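Local coordinates for phosphate-binding protein (Xanthomonas axonopodis pv. citri, PDB 5UB6) that binds pyrophosphate in the crystal and is probably the periplasmic substrate-binding protein of an ABC transporter for phosphate-type or phosphonate ligands, at residues R91-L96 with A207-A212; S123-L128 with A180-D185. All coordinates share one frame; numbering follows the deposited sequence.

How the contacts relate
Both contacts line the pyrophosphate site, and their centres lie about 9 Å apart. Contact 1 pairs the beginnings of strands 92-100 and 209-217. Contact 2 sets the start of helix 124-136 against the end of strand 178-182 and the short helix after it. In chain order 91-96 comes first, then 123-128, 180-185 and 207-212, so both partners of contact 2 fall between those of contact 1. Strands 92-100 and 178-182 are neighbours in a sheet, and Leu96 N lies 2.7 Å from Leu181 O. Contact 1 supplies an arginine to the ligand. Contact 2 supplies two serines and a helix N-terminus, used for an anion as in many periplasmic binding proteins.

Contact 1: R91-L96 with A207-A212; sequences RDFHTL and APVPRA. With POP (pyrophosphate 2-), chain C.
In the conformer given, Arg211 lays its guanidinium flat over the ring of Phe93. The centres are 4.5 Å apart and the planes are turned by 15°, a stacked arrangement. CD of Arg211 also sits over this ring, 3.8 Å from its centroid, and makes a CH-pi contact. The arginine chain starts with CG anti to the backbone N (chi1 179°) and bends at chi2, which folds it across the aromatic face. Arg211 NH2 then donates to O2 of the pyrophosphate at 3.2 Å. The oxygen lies near the guanidinium plane. The pyrophosphate also meets Phe93 directly: its O5 lies at the ring edge, 3.6 Å from CE2. Val209 CG2 touches the same ring at CE1, again at the edge.

Behind these side chains runs a short antiparallel ladder. Phe93 and Val209 form a hydrogen-bonded pair: Phe93 N donates to Val209 O and Val209 N to Phe93 O, at 2.9 and 2.8 Å. Both bonds are nearly straight. Asp92 and Pro210 follow as a non-hydrogen-bonded pair. The next bond, Arg211 N to Arg91 O at 2.8 Å, fixes the backbone from which the arginine side chain departs. Asp92 packs its carboxylate along the backbone at Val209 and Pro210, while its OD2 forms a salt bridge with Arg264 of helix 259-279.

Several neighbours surround the ladder. Phe93 rests against Thr124 and Ser125 of helix 124-136 and Asn183 of helix 183-186. Pro210 packs on Met84 of strand 79-87, next to which strand 209-217 also runs. The contact thus joins two strands beside the ligand. Helices 124-136 and 183-186 meet it at Phe93, and strand 79-87 meets it at Pro210.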
# COMPACT_ATOMS: atom_id res chain seq x y z
N ARG A 91 -4.02 6.51 11.55
CA ARG A 91 -2.70 6.89 11.06
C ARG A 91 -1.86 5.67 10.78
O ARG A 91 -0.95 5.78 9.99
CB ARG A 91 -1.98 7.70 12.12
CG ARG A 91 -2.58 9.07 12.43
CD ARG A 91 -1.62 9.72 13.41
NE ARG A 91 -1.85 11.12 13.72
CZ ARG A 91 -1.04 11.82 14.53
NH1 ARG A 91 0.03 11.23 15.08
NH2 ARG A 91 -1.29 13.11 14.79
N ASP A 92 -2.13 4.53 11.44
CA ASP A 92 -1.25 3.35 11.33
C ASP A 92 -2.02 2.14 10.91
O ASP A 92 -3.23 2.08 11.02
CB ASP A 92 -0.54 3.06 12.68
CG ASP A 92 0.69 3.96 12.94
OD1 ASP A 92 0.88 5.01 12.30
OD2 ASP A 92 1.52 3.59 13.79
N PHE A 93 -1.28 1.15 10.42
CA PHE A 93 -1.83 -0.19 10.26
C PHE A 93 -0.73 -1.22 10.36
O PHE A 93 0.48 -0.87 10.43
CB PHE A 93 -2.71 -0.34 8.98
CG PHE A 93 -1.96 -0.40 7.64
CD1 PHE A 93 -0.66 0.09 7.46
CD2 PHE A 93 -2.64 -0.88 6.50
CE1 PHE A 93 -0.05 0.02 6.24
CE2 PHE A 93 -2.02 -0.93 5.26
CZ PHE A 93 -0.73 -0.47 5.14
N HIS A 94 -1.13 -2.49 10.38
CA HIS A 94 -0.19 -3.60 10.44
C HIS A 94 -0.72 -4.75 9.65
O HIS A 94 -1.86 -4.78 9.26
CB HIS A 94 0.07 -4.06 11.90
CG HIS A 94 -1.15 -4.52 12.65
ND1 HIS A 94 -1.98 -3.65 13.33
CD2 HIS A 94 -1.66 -5.75 12.84
CE1 HIS A 94 -2.96 -4.33 13.91
NE2 HIS A 94 -2.77 -5.62 13.64
N THR A 95 0.15 -5.71 9.42
CA THR A 95 -0.24 -6.91 8.73
C THR A 95 -0.61 -7.99 9.74
O THR A 95 0.02 -8.11 10.79
CB THR A 95 0.89 -7.34 7.79
OG1 THR A 95 0.86 -6.49 6.63
CG2 THR A 95 0.71 -8.75 7.33
N LEU A 96 -1.62 -8.79 9.40
CA LEU A 96 -1.89 -10.02 10.13
C LEU A 96 -1.88 -11.24 9.22
O LEU A 96 -2.21 -11.17 8.05
CB LEU A 96 -3.18 -9.92 10.96
CG LEU A 96 -4.45 -9.39 10.29
CD1 LEU A 96 -5.08 -10.45 9.41
CD2 LEU A 96 -5.43 -8.87 11.33
N ALA A 207 4.50 -5.50 13.55
CA ALA A 207 4.55 -4.17 14.15
C ALA A 207 3.87 -3.19 13.18
O ALA A 207 3.83 -3.46 11.95
CB ALA A 207 6.00 -3.78 14.38
N PRO A 208 3.29 -2.09 13.70
CA PRO A 208 2.58 -1.16 12.79
C PRO A 208 3.49 -0.22 12.07
O PRO A 208 4.58 0.09 12.55
CB PRO A 208 1.69 -0.36 13.73
CG PRO A 208 2.47 -0.35 15.00
CD PRO A 208 3.08 -1.73 15.10
N VAL A 209 2.99 0.27 10.92
CA VAL A 209 3.67 1.31 10.17
C VAL A 209 2.66 2.40 9.87
O VAL A 209 1.45 2.17 9.99
CB VAL A 209 4.35 0.80 8.87
CG1 VAL A 209 5.40 -0.27 9.20
CG2 VAL A 209 3.32 0.26 7.92
N PRO A 210 3.14 3.59 9.48
CA PRO A 210 2.18 4.60 9.07
C PRO A 210 1.42 4.11 7.85
O PRO A 210 2.00 3.48 6.98
CB PRO A 210 3.04 5.83 8.77
CG PRO A 210 4.36 5.55 9.39
CD PRO A 210 4.51 4.05 9.27
N ARG A 211 0.14 4.44 7.84
CA ARG A 211 -0.83 3.92 6.90
C ARG A 211 -0.54 4.34 5.44
O ARG A 211 -0.53 3.49 4.53
CB ARG A 211 -2.22 4.40 7.35
CG ARG A 211 -3.39 3.99 6.48
CD ARG A 211 -3.73 2.52 6.64
NE ARG A 211 -4.86 2.17 5.78
CZ ARG A 211 -4.71 1.84 4.52
NH1 ARG A 211 -3.50 1.82 4.01
NH2 ARG A 211 -5.76 1.53 3.77
N ALA A 212 -0.28 5.62 5.23
CA ALA A 212 -0.11 6.17 3.87
C ALA A 212 0.64 7.49 3.83
O ALA A 212 0.83 8.20 4.86
CB ALA A 212 -1.47 6.32 3.19
P1 POP C . -4.21 -0.72 -0.03
O1 POP C . -3.65 0.11 -1.18
O2 POP C . -5.06 -0.10 1.06
O3 POP C . -4.73 -2.05 -0.48
O POP C . -2.93 -1.01 0.87
P2 POP C . -1.74 -2.04 0.64
O4 POP C . -0.56 -1.24 0.03
O5 POP C . -1.49 -2.51 2.04
O6 POP C . -2.13 -3.16 -0.37

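Contact 2: S123-L128 with A180-D185; sequences STSGYL and ALSNVD. With POP (pyrophosphate 2-), chain C.
Segment 124-128 of helix 124-136 runs roughly antiparallel to 180-182 of strand 178-182, with axes 6.5 Å apart at closest and 151° between their directions. The pyrophosphate sits at the helix N-terminus, an anion-binding motif familiar from periplasmic binding proteins.

Across the contact, Ser125 CB meets Ser182 CB at 3.5 Å, a tight carbon pair. Gly126 approaches the strand backbone at Ala180 O. Ser125 OG stands between its backbone N and carbonyl carbon (chi1 74°), which brings hydroxyl and amide to one oxygen. Both donate to pyrophosphate O5, OG at 2.7 Å and N at 2.8 Å. Thr124 N donates to O4. These helix-end amides, with the helix dipole, would favour a bound anion.

Each segment carries an N-cap serine. Ser182 OG accepts from Asp185 N at 2.9 Å, in a bond of 163° that caps the short helix 183-186. Asp185 OD2 is salt-bridged to Lys164, whose NZ also bonds the pyrophosphate. The carboxylate thus probably helps to position a ligand-binding lysine. At the other cap, Ser123 OG accepts from Gly126 N at 2.9 Å and donates to pyrophosphate O6 at 2.6 Å.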
# COMPACT_ATOMS: atom_id res chain seq x y z
N SER A 123 2.17 -4.27 -2.78
CA SER A 123 1.23 -4.17 -1.66
C SER A 123 2.04 -4.06 -0.41
O SER A 123 2.92 -4.91 -0.17
CB SER A 123 0.33 -5.40 -1.55
OG SER A 123 -0.54 -5.25 -0.46
N THR A 124 1.78 -3.01 0.39
CA THR A 124 2.45 -2.88 1.68
C THR A 124 2.03 -3.98 2.63
O THR A 124 2.87 -4.72 3.11
CB THR A 124 2.21 -1.50 2.32
OG1 THR A 124 2.81 -0.48 1.50
CG2 THR A 124 2.81 -1.44 3.71
N SER A 125 0.74 -4.06 2.90
CA SER A 125 0.22 -4.98 3.89
C SER A 125 0.08 -6.40 3.35
O SER A 125 -0.07 -7.34 4.14
CB SER A 125 -1.13 -4.49 4.44
OG SER A 125 -2.15 -4.68 3.46
N GLY A 126 0.04 -6.55 2.04
CA GLY A 126 -0.20 -7.87 1.42
C GLY A 126 1.00 -8.52 0.80
O GLY A 126 0.89 -9.65 0.26
N TYR A 127 2.12 -7.81 0.82
CA TYR A 127 3.38 -8.35 0.28
C TYR A 127 4.64 -7.93 1.06
O TYR A 127 5.36 -8.77 1.55
CB TYR A 127 3.51 -8.02 -1.21
CG TYR A 127 4.77 -8.56 -1.84
CD1 TYR A 127 4.82 -9.87 -2.25
CD2 TYR A 127 5.89 -7.75 -2.01
CE1 TYR A 127 5.97 -10.38 -2.84
CE2 TYR A 127 7.04 -8.23 -2.60
CZ TYR A 127 7.08 -9.56 -3.00
OH TYR A 127 8.20 -10.10 -3.57
N LEU A 128 4.86 -6.63 1.20
CA LEU A 128 6.12 -6.13 1.72
C LEU A 128 6.26 -6.40 3.21
O LEU A 128 7.28 -6.91 3.62
CB LEU A 128 6.29 -4.64 1.43
CG LEU A 128 6.41 -4.32 -0.05
CD1 LEU A 128 6.20 -2.84 -0.28
CD2 LEU A 128 7.73 -4.80 -0.67
N ALA A 180 -2.28 -13.27 4.24
CA ALA A 180 -1.77 -11.98 4.78
C ALA A 180 -2.67 -10.83 4.32
O ALA A 180 -2.93 -10.67 3.13
CB ALA A 180 -0.36 -11.71 4.30
N LEU A 181 -3.17 -10.10 5.30
CA LEU A 181 -4.01 -8.92 5.11
C LEU A 181 -3.68 -7.92 6.20
O LEU A 181 -3.19 -8.33 7.26
CB LEU A 181 -5.49 -9.28 5.29
CG LEU A 181 -6.27 -9.89 4.16
CD1 LEU A 181 -7.74 -9.74 4.52
CD2 LEU A 181 -5.98 -9.25 2.81
N SER A 182 -4.01 -6.64 5.95
CA SER A 182 -3.89 -5.58 6.98
C SER A 182 -5.02 -5.76 7.98
O SER A 182 -6.05 -6.35 7.63
CB SER A 182 -3.96 -4.17 6.40
OG SER A 182 -5.28 -3.84 6.09
N ASN A 183 -4.80 -5.29 9.20
CA ASN A 183 -5.84 -5.31 10.22
C ASN A 183 -7.08 -4.60 9.72
O ASN A 183 -8.18 -4.98 10.05
CB ASN A 183 -5.34 -4.69 11.53
CG ASN A 183 -4.86 -3.23 11.36
OD1 ASN A 183 -4.11 -2.88 10.46
ND2 ASN A 183 -5.31 -2.40 12.26
N VAL A 184 -6.89 -3.57 8.92
CA VAL A 184 -7.99 -2.81 8.39
C VAL A 184 -8.78 -3.60 7.33
O VAL A 184 -10.00 -3.55 7.30
CB VAL A 184 -7.49 -1.47 7.77
CG1 VAL A 184 -8.63 -0.74 7.05
CG2 VAL A 184 -6.90 -0.59 8.87
N ASP A 185 -8.08 -4.32 6.47
CA ASP A 185 -8.77 -5.17 5.49
C ASP A 185 -9.54 -6.30 6.17
O ASP A 185 -10.61 -6.66 5.75
CB ASP A 185 -7.79 -5.70 4.47
CG ASP A 185 -7.25 -4.61 3.59
OD1 ASP A 185 -7.99 -3.62 3.37
OD2 ASP A 185 -6.12 -4.73 3.10
P1 POP C . -4.21 -0.72 -0.03
O1 POP C . -3.65 0.11 -1.18
O2 POP C . -5.06 -0.10 1.06
O3 POP C . -4.73 -2.05 -0.48
O POP C . -2.93 -1.01 0.87
P2 POP C . -1.74 -2.04 0.64
O4 POP C . -0.56 -1.24 0.03
O5 POP C . -1.49 -2.51 2.04
O6 POP C . -2.13 -3.16 -0.37